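Local coordinates for AP205 bacteriophage COAT protein (Acinetobacter phage ap205, PDB 5FS4), which forms the protein shell of a small single-stranded RNA phage, its chains pairing as dimers that build the capsid, at the interface of chains A and B. Coordinates in Å, arbitrary orientation; residue numbers count along the deposited sequence, not the author numbering. Chains: chain A/B, AP205 bacteriophage COAT protein.

The interface of chains A and B. Residues chain A 85, 92, 95, 99; chain B 79, 81, 110, 116.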
loop_
_atom_site.group_PDB
_atom_site.type_symbol
_atom_site.label_atom_id
_atom_site.label_comp_id
_atom_site.label_asym_id
_atom_site.label_seq_id
_atom_site.Cartn_x
_atom_site.Cartn_y
_atom_site.Cartn_z
ATOM N N ILE A 85 4.132 -3.765 -2.708
ATOM C CA ILE A 85 3.093 -4.722 -3.196
ATOM C C ILE A 85 3.812 -5.897 -3.787
ATOM O O ILE A 85 4.665 -5.728 -4.647
ATOM C CB ILE A 85 2.231 -4.091 -4.273
ATOM C CG1 ILE A 85 1.351 -3.032 -3.628
ATOM C CG2 ILE A 85 1.351 -5.113 -4.976
ATOM C CD1 ILE A 85 0.699 -2.071 -4.616
ATOM N N LEU A 92 -2.258 -11.136 -10.884
ATOM C CA LEU A 92 -2.382 -9.689 -10.795
ATOM C C LEU A 92 -3.832 -9.144 -10.653
ATOM O O LEU A 92 -4.062 -8.150 -9.965
ATOM C CB LEU A 92 -1.695 -9.051 -11.997
ATOM C CG LEU A 92 -1.802 -7.520 -12.011
ATOM C CD1 LEU A 92 -1.058 -7.004 -10.768
ATOM C CD2 LEU A 92 -1.216 -6.964 -13.277
ATOM N N LEU A 95 -4.484 -9.448 -7.033
ATOM C CA LEU A 95 -3.589 -8.567 -6.296
ATOM C C LEU A 95 -4.076 -7.118 -6.395
ATOM O O LEU A 95 -3.995 -6.377 -5.451
ATOM C CB LEU A 95 -2.144 -8.722 -6.818
ATOM C CG LEU A 95 -1.013 -8.025 -6.059
ATOM C CD1 LEU A 95 -0.749 -8.561 -4.659
ATOM C CD2 LEU A 95 0.217 -8.165 -6.936
ATOM N N TRP A 99 -4.996 -4.688 -3.323
ATOM C CA TRP A 99 -4.589 -3.277 -3.167
ATOM C C TRP A 99 -5.805 -2.362 -2.854
ATOM O O TRP A 99 -5.749 -1.524 -1.953
ATOM C CB TRP A 99 -3.880 -2.839 -4.408
ATOM C CG TRP A 99 -3.609 -1.357 -4.506
ATOM C CD1 TRP A 99 -3.980 -0.541 -5.550
ATOM C CD2 TRP A 99 -2.875 -0.530 -3.580
ATOM N NE1 TRP A 99 -3.524 0.725 -5.340
ATOM C CE2 TRP A 99 -2.841 0.767 -4.137
ATOM C CE3 TRP A 99 -2.204 -0.757 -2.330
ATOM C CZ2 TRP A 99 -2.214 1.845 -3.484
ATOM C CZ3 TRP A 99 -1.552 0.302 -1.722
ATOM C CH2 TRP A 99 -1.579 1.592 -2.279
ATOM N N GLN B 79 0.187 -13.282 -1.363
ATOM C CA GLN B 79 -0.027 -11.928 -1.842
ATOM C C GLN B 79 0.104 -11.020 -0.638
ATOM O O GLN B 79 -0.745 -11.074 0.250
ATOM C CB GLN B 79 -1.441 -11.793 -2.446
ATOM C CG GLN B 79 -1.591 -12.500 -3.802
ATOM C CD GLN B 79 -2.943 -12.312 -4.431
ATOM O OE1 GLN B 79 -3.984 -12.369 -3.738
ATOM N NE2 GLN B 79 -2.960 -12.149 -5.766
ATOM N N ILE B 81 0.824 -6.966 0.912
ATOM C CA ILE B 81 0.922 -5.518 0.752
ATOM C C ILE B 81 1.229 -4.881 2.080
ATOM O O ILE B 81 0.464 -5.078 3.047
ATOM C CB ILE B 81 -0.346 -4.887 0.103
ATOM C CG1 ILE B 81 -0.699 -5.615 -1.218
ATOM C CG2 ILE B 81 -0.102 -3.384 -0.047
ATOM C CD1 ILE B 81 -1.891 -5.048 -1.957
ATOM N N PHE B 110 0.326 1.004 -10.794
ATOM C CA PHE B 110 -0.105 -0.358 -10.483
ATOM C C PHE B 110 -1.579 -0.690 -10.813
ATOM O O PHE B 110 -1.857 -1.788 -11.337
ATOM C CB PHE B 110 0.170 -0.647 -8.989
ATOM C CG PHE B 110 -0.256 -2.013 -8.570
ATOM C CD1 PHE B 110 0.586 -3.089 -8.753
ATOM C CD2 PHE B 110 -1.548 -2.248 -7.993
ATOM C CE1 PHE B 110 0.189 -4.386 -8.376
ATOM C CE2 PHE B 110 -1.928 -3.524 -7.623
ATOM C CZ PHE B 110 -1.078 -4.588 -7.804
ATOM N N GLY B 116 2.433 -3.894 -11.946
ATOM C CA GLY B 116 2.213 -5.225 -11.419
ATOM C C GLY B 116 2.719 -6.377 -12.283
ATOM O O GLY B 116 2.949 -7.486 -11.771
#
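B:Phe110 holds its CG anti to the backbone N (chi1 179°), which carries the ring away from its own backbone towards chain A, and chi2 of 85° turns one face to A:Ile85. The nearly extended chi2 of A:Ile85 (165°) lifts its CD1 methyl over the centre of that face, 4.0 Å above the plane of B:Phe110. CG2 stands on the same side of the ring, above its rim, 3.7 Å from CE1. The same CD1 methyl also lies against the rim of one face of the A:Trp99 indole, filling the angle between the two aromatic groups. The CD2-CE2 edge of B:Phe110 is turned to this face of the A:Trp99 five-membered ring, the planes nearly perpendicular, with indole CD1 3.8 Å from CD2 of the phenylalanine. A:Leu92 slides past B:Phe110 in the opposite direction and points its CD1 methyl into the notch where CE1 of that ring and CA of B:Gly116 adjoin, 3.8 Å from the latter. A:Leu95 crosses the phenylalanine at about a right angle, with CG and CD2 near CZ; its other methyl, CD1, packs 4.0 Å from CB of B:Gln79. These two side chains slide past each other in opposite directions, bringing the amide NE2 of B:Gln79 3.4 Å from the backbone N of A:Leu95. B:Ile81 lies alongside A:Ile85, pointing the same way, its CG2 methyl 3.9 Å from A:Ile85 CG1. Its extended CD1 branch meets the helix backbone, 3.4 Å from CA of A:Trp99. A:Ile85 thus covers one face of B:Phe110, A:Leu95 meets the CZ end of the rim, A:Trp99 lines the CD2-CE2 side, and A:Leu92 approaches from the other side of the plane, which probably restrains the ring. Beneath it, A:Ile85 and B:Ile81 form an antiparallel bridge between the two 76-88 strands, which join the subunits' sheets; helix 92-111 of chain A starts over this seam and extends across the partner's sheet, while the C-terminal end of the chain B helix supplies B:Phe110, with a twin patch generated by the two-fold symmetry.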